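PDB 4PCH: VP1 from Polyomavirus HPyV7, which probably serves as the major structural protein of the T=7 icosahedral capsid, assembling as pentamers that take part in attachment to host cells. Local coordinates for residues A64-P69 with G223-T228; A111-T116 with G234-P239. All blocks are in the same frame, centred on the assembly; numbering follows the deposited sequence. Where two conformers were deposited one is given.

Contact 1: residues A64-P69 with G223-T228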
loop_
_atom_site.group_PDB
_atom_site.type_symbol
_atom_site.label_atom_id
_atom_site.label_comp_id
_atom_site.label_asym_id
_atom_site.label_seq_id
_atom_site.Cartn_x
_atom_site.Cartn_y
_atom_site.Cartn_z
ATOM N N ALA B 64 -8.463 -28.398 10.088
ATOM C CA ALA B 64 -7.651 -29.579 10.365
ATOM C C ALA B 64 -7.473 -29.663 11.865
ATOM O O ALA B 64 -7.353 -28.631 12.519
ATOM C CB ALA B 64 -6.309 -29.513 9.673
ATOM N N VAL B 65 -7.493 -30.892 12.387
ATOM C CA VAL B 65 -7.208 -31.147 13.791
ATOM C C VAL B 65 -6.028 -32.101 13.816
ATOM O O VAL B 65 -6.129 -33.252 13.364
ATOM C CB VAL B 65 -8.391 -31.736 14.557
ATOM C CG1 VAL B 65 -8.068 -31.782 16.044
ATOM C CG2 VAL B 65 -9.645 -30.902 14.347
ATOM N N ILE B 66 -4.916 -31.601 14.342
ATOM C CA ILE B 66 -3.632 -32.278 14.268
ATOM C C ILE B 66 -3.293 -32.796 15.659
ATOM O O ILE B 66 -3.151 -32.018 16.592
ATOM C CB ILE B 66 -2.496 -31.324 13.813
ATOM C CG1 ILE B 66 -2.848 -30.564 12.520
ATOM C CG2 ILE B 66 -1.208 -32.108 13.621
ATOM C CD1 ILE B 66 -3.298 -31.440 11.391
ATOM N N ASN B 67 -3.151 -34.106 15.781
ATOM C CA ASN B 67 -2.804 -34.701 17.059
ATOM C C ASN B 67 -1.323 -34.416 17.421
ATOM O O ASN B 67 -0.443 -34.420 16.577
ATOM C CB ASN B 67 -3.112 -36.194 17.057
ATOM C CG ASN B 67 -4.597 -36.493 16.829
ATOM O OD1 ASN B 67 -5.484 -35.764 17.291
ATOM N ND2 ASN B 67 -4.867 -37.560 16.121
ATOM N N LEU B 68 -1.072 -34.153 18.690
ATOM C CA LEU B 68 0.272 -33.889 19.173
ATOM C C LEU B 68 0.723 -35.115 19.954
ATOM O O LEU B 68 -0.093 -35.912 20.358
ATOM C CB LEU B 68 0.265 -32.658 20.080
ATOM C CG LEU B 68 -0.285 -31.419 19.366
ATOM C CD1 LEU B 68 -0.509 -30.300 20.355
ATOM C CD2 LEU B 68 0.640 -30.959 18.256
ATOM N N PRO B 69 2.031 -35.250 20.205
ATOM C CA PRO B 69 2.480 -36.438 20.904
ATOM C C PRO B 69 1.957 -36.551 22.327
ATOM O O PRO B 69 1.762 -35.538 22.983
ATOM C CB PRO B 69 4.004 -36.297 20.897
ATOM C CG PRO B 69 4.303 -35.365 19.787
ATOM C CD PRO B 69 3.146 -34.414 19.741
ATOM N N GLY B 223 -4.750 -32.176 23.556
ATOM C CA GLY B 223 -3.760 -33.018 22.868
ATOM C C GLY B 223 -3.685 -32.872 21.359
ATOM O O GLY B 223 -3.022 -33.661 20.670
ATOM N N SER B 224 -4.361 -31.855 20.833
ATOM C CA SER B 224 -4.350 -31.555 19.421
ATOM C C SER B 224 -4.301 -30.053 19.236
ATOM O O SER B 224 -4.683 -29.313 20.127
ATOM C CB SER B 224 -5.639 -32.030 18.732
ATOM O OG SER B 224 -5.836 -33.410 18.821
ATOM N N VAL B 225 -3.882 -29.641 18.043
ATOM C CA VAL B 225 -3.940 -28.236 17.631
ATOM C C VAL B 225 -4.968 -28.130 16.501
ATOM O O VAL B 225 -5.056 -29.009 15.639
ATOM C CB VAL B 225 -2.558 -27.680 17.264
ATOM C CG1 VAL B 225 -1.924 -28.405 16.105
ATOM C CG2 VAL B 225 -2.631 -26.185 16.963
ATOM N N TYR B 226 -5.740 -27.046 16.526
ATOM C CA TYR B 226 -6.880 -26.851 15.645
ATOM C C TYR B 226 -6.499 -25.719 14.709
ATOM O O TYR B 226 -6.122 -24.636 15.185
ATOM C CB TYR B 226 -8.131 -26.460 16.446
ATOM C CG TYR B 226 -8.654 -27.605 17.308
ATOM C CD1 TYR B 226 -7.931 -28.045 18.392
ATOM C CD2 TYR B 226 -9.847 -28.247 17.010
ATOM C CE1 TYR B 226 -8.374 -29.105 19.165
ATOM C CE2 TYR B 226 -10.307 -29.295 17.773
ATOM C CZ TYR B 226 -9.555 -29.728 18.855
ATOM O OH TYR B 226 -9.965 -30.768 19.642
ATOM N N LEU B 227 -6.518 -26.021 13.414
ATOM C CA LEU B 227 -6.206 -25.056 12.343
ATOM C C LEU B 227 -7.442 -24.787 11.539
ATOM O O LEU B 227 -8.191 -25.708 11.233
ATOM C CB LEU B 227 -5.122 -25.628 11.435
ATOM C CG LEU B 227 -3.804 -25.957 12.152
ATOM C CD1 LEU B 227 -2.853 -26.623 11.185
ATOM C CD2 LEU B 227 -3.192 -24.726 12.817
ATOM N N THR B 228 -7.636 -23.522 11.155
ATOM C CA THR B 228 -8.795 -23.125 10.350
ATOM C C THR B 228 -8.288 -22.135 9.303
ATOM O O THR B 228 -7.412 -21.339 9.601
ATOM C CB THR B 228 -9.907 -22.484 11.206
ATOM O OG1 THR B 228 -10.186 -23.305 12.350
ATOM C CG2 THR B 228 -11.205 -22.314 10.412
HETATM O O HOH W 1 -2.309 -35.949 21.638
#

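Contact 2: residues A111-T116 with G234-P239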
loop_
_atom_site.group_PDB
_atom_site.type_symbol
_atom_site.label_atom_id
_atom_site.label_comp_id
_atom_site.label_asym_id
_atom_site.label_seq_id
_atom_site.Cartn_x
_atom_site.Cartn_y
_atom_site.Cartn_z
ATOM N N ALA B 111 -8.281 -12.244 -18.891
ATOM C CA ALA B 111 -9.097 -11.712 -17.803
ATOM C C ALA B 111 -8.412 -11.756 -16.445
ATOM O O ALA B 111 -8.538 -10.830 -15.626
ATOM C CB ALA B 111 -10.409 -12.506 -17.753
ATOM N N GLY B 112 -7.681 -12.842 -16.189
ATOM C CA GLY B 112 -7.102 -13.094 -14.880
ATOM C C GLY B 112 -8.120 -13.235 -13.765
ATOM O O GLY B 112 -9.342 -13.224 -13.996
ATOM N N ILE B 113 -7.615 -13.376 -12.548
ATOM C CA ILE B 113 -8.468 -13.443 -11.363
ATOM C C ILE B 113 -8.781 -12.045 -10.886
ATOM O O ILE B 113 -7.887 -11.198 -10.820
ATOM C CB ILE B 113 -7.779 -14.196 -10.213
ATOM C CG1 ILE B 113 -7.369 -15.604 -10.660
ATOM C CG2 ILE B 113 -8.663 -14.212 -8.978
ATOM C CD1 ILE B 113 -8.529 -16.505 -11.032
ATOM N N GLU B 114 -10.029 -11.782 -10.521
ATOM C CA GLU B 114 -10.368 -10.522 -9.871
ATOM C C GLU B 114 -11.639 -10.665 -9.064
ATOM O O GLU B 114 -12.401 -11.589 -9.265
ATOM C CB GLU B 114 -10.533 -9.350 -10.870
ATOM C CG GLU B 114 -11.581 -9.584 -11.963
ATOM C CD GLU B 114 -11.140 -10.592 -13.032
ATOM O OE1 GLU B 114 -10.030 -10.427 -13.567
ATOM O OE2 GLU B 114 -11.901 -11.543 -13.355
ATOM N N GLY B 115 -11.854 -9.707 -8.182
ATOM C CA GLY B 115 -13.090 -9.639 -7.409
ATOM C C GLY B 115 -12.873 -9.718 -5.917
ATOM O O GLY B 115 -11.815 -9.377 -5.405
ATOM N N THR B 116 -13.929 -10.101 -5.227
ATOM C CA THR B 116 -13.971 -10.058 -3.758
ATOM C C THR B 116 -13.091 -11.174 -3.194
ATOM O O THR B 116 -13.027 -12.272 -3.747
ATOM C CB THR B 116 -15.461 -10.114 -3.312
ATOM O OG1 THR B 116 -16.049 -8.834 -3.561
ATOM C CG2 THR B 116 -15.632 -10.446 -1.850
ATOM N N GLY B 234 -10.481 -14.655 -5.513
ATOM C CA GLY B 234 -11.396 -13.843 -6.328
ATOM C C GLY B 234 -12.277 -14.742 -7.160
ATOM O O GLY B 234 -12.570 -15.870 -6.731
ATOM N N MET B 235 -12.694 -14.267 -8.328
ATOM C CA MET B 235 -13.460 -15.097 -9.266
ATOM C C MET B 235 -12.722 -15.266 -10.608
ATOM O O MET B 235 -11.780 -14.515 -10.940
ATOM C CB MET B 235 -14.867 -14.535 -9.458
ATOM C CG MET B 235 -15.746 -14.677 -8.207
ATOM S SD MET B 235 -17.432 -14.120 -8.597
ATOM C CE MET B 235 -18.178 -15.752 -8.779
ATOM N N THR B 236 -13.195 -16.233 -11.382
ATOM C CA THR B 236 -12.567 -16.635 -12.629
ATOM C C THR B 236 -13.586 -17.101 -13.643
ATOM O O THR B 236 -14.671 -17.558 -13.282
ATOM C CB THR B 236 -11.517 -17.767 -12.388
ATOM O OG1 THR B 236 -10.805 -18.032 -13.612
ATOM C CG2 THR B 236 -12.141 -19.040 -11.872
ATOM N N GLY B 237 -13.233 -16.917 -14.921
ATOM C CA GLY B 237 -13.874 -17.621 -16.020
ATOM C C GLY B 237 -13.195 -18.963 -16.269
ATOM O O GLY B 237 -12.187 -19.333 -15.614
ATOM N N LEU B 238 -13.725 -19.686 -17.233
ATOM C CA LEU B 238 -13.149 -20.975 -17.633
ATOM C C LEU B 238 -12.009 -20.790 -18.635
ATOM O O LEU B 238 -11.961 -19.797 -19.353
ATOM C CB LEU B 238 -14.208 -21.862 -18.271
ATOM C CG LEU B 238 -15.480 -22.032 -17.461
ATOM C CD1 LEU B 238 -16.460 -22.957 -18.198
ATOM C CD2 LEU B 238 -15.242 -22.494 -16.049
ATOM N N PRO B 239 -11.106 -21.784 -18.739
ATOM C CA PRO B 239 -9.994 -21.645 -19.697
ATOM C C PRO B 239 -10.363 -21.455 -21.146
ATOM O O PRO B 239 -11.193 -22.177 -21.684
ATOM C CB PRO B 239 -9.197 -22.950 -19.496
ATOM C CG PRO B 239 -9.493 -23.329 -18.090
ATOM C CD PRO B 239 -10.926 -22.943 -17.859
HETATM O O HOH W 2 -11.513 -14.465 -15.134
#

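Contact 1: residues A64-P69 with G223-T228
Two antiparallel strands of the VP1 jelly roll meet where Ala64 to Asn67 run beside Ser224 to Leu227, their short axes at 160°. The hydrogen-bonded pairs are Ala64-Leu227 and Ile66-Val225: Ala64 N to Leu227 O, Leu227 N to Ala64 O, Ile66 N to Val225 O and Val225 N to Ile66 O are all 2.9 Å. One more rung follows, Leu68 N to Gly223 O at 2.8 Å, and a water donates to both Leu68 O and Gly223 O.

The non-hydrogen-bonded pairs turn their side chains to one face. Val65 and Tyr226 lie side by side there, and with CG1 of Val65 anti to the backbone N (chi1 -172°) this methyl sits over the face of the Tyr226 ring, 3.9 Å from its centroid, a CH-pi contact. CG2 also touches CD2 and CE2, while CG1 reaches Ser224 CB at 3.6 Å. In one of the two conformers of Asn67, Ser224 OG donates to Asn67 OD1 at 2.8 Å, in the plane of the amide and on a lone pair.

The other face is apolar. Val225 CG1 touches Ile66 CB at 3.8 Å, and Ile66 CG1 approaches Leu227 CD1 at 4.2 Å. Leu68 lays CD1 against the Ser224-Val225 peptide.

The face of Ala64, Ile66, Val225 and Leu227 rests on dispersion among aliphatic groups and passes into Val23, Leu27, Cys123 and Phe262 of strands 9-27, 117-124 and 253-271, whereas the more exposed face adds a methyl-on-ring contact and, in one Asn67 conformer, a hydroxyl-amide bond.

Contact 2: residues A111-T116 with G234-P239
Glu114 and Met235 form a single antiparallel bridge, closed by Met235 N to Glu114 O at 2.9 Å and a longer bond from Glu114 N to Met235 O at 3.3 Å. The two differ in approach: Glu114 N lies in the carbonyl plane of its acceptor, but Met235 N stands above that of Glu114, 44° out of it. Weaker CA-H...O contacts flank the bridge, from Ile113 CA to Met235 O and from Gly234 CA to Thr116 O, the latter at 3.4 Å.

Ile113 supplies most of the side-chain contact. Its CG2, anti to the backbone N, rests against Gly234 CA at 3.8 Å, and CD1, on the other branch, reaches Thr236 CB at 3.5 Å, the two side chains crossing obliquely. Gly234 has no side chain to come between its CA and the CG2 methyl.

In the fold, this is where the loop between strands 109-110 and 117-124 lies against the end of the long strand 224-236, whose other edge pairs with strand 253-271. Thr236 OG1 donates to Gly237 O at 2.8 Å, on a lone pair, and is also hydrogen-bonded to Ser101 OG. A water joins the segments beyond the bridge, accepting from Gly237 N and lying 2.7 Å from Gly112 O, to which it probably donates.

Glu114 folds back along its own loop, bent at chi2 (-73°), and its OE2 forms a salt bridge with Arg252. The site borders the pentamer interface: Glu114 packs on Gly193 of a second subunit, and Met235 on Leu110 of a third.

Strand 224-236 carries both contacts, contact 1 at its beginning and contact 2 at its end. Their centres are 33 Å apart and their nearest atoms about 17 Å, on opposite sides of the chain's centre, so the relation runs through the shared strand rather than by touch. Their settings differ: neither segment of contact 1 touches another subunit of the pentamer, whereas contact 2 is buried and adjoins two neighbouring copies. A glycerol, probably from the crystallisation liquor, lies about 4 Å from the Glu114 side chain in contact 2.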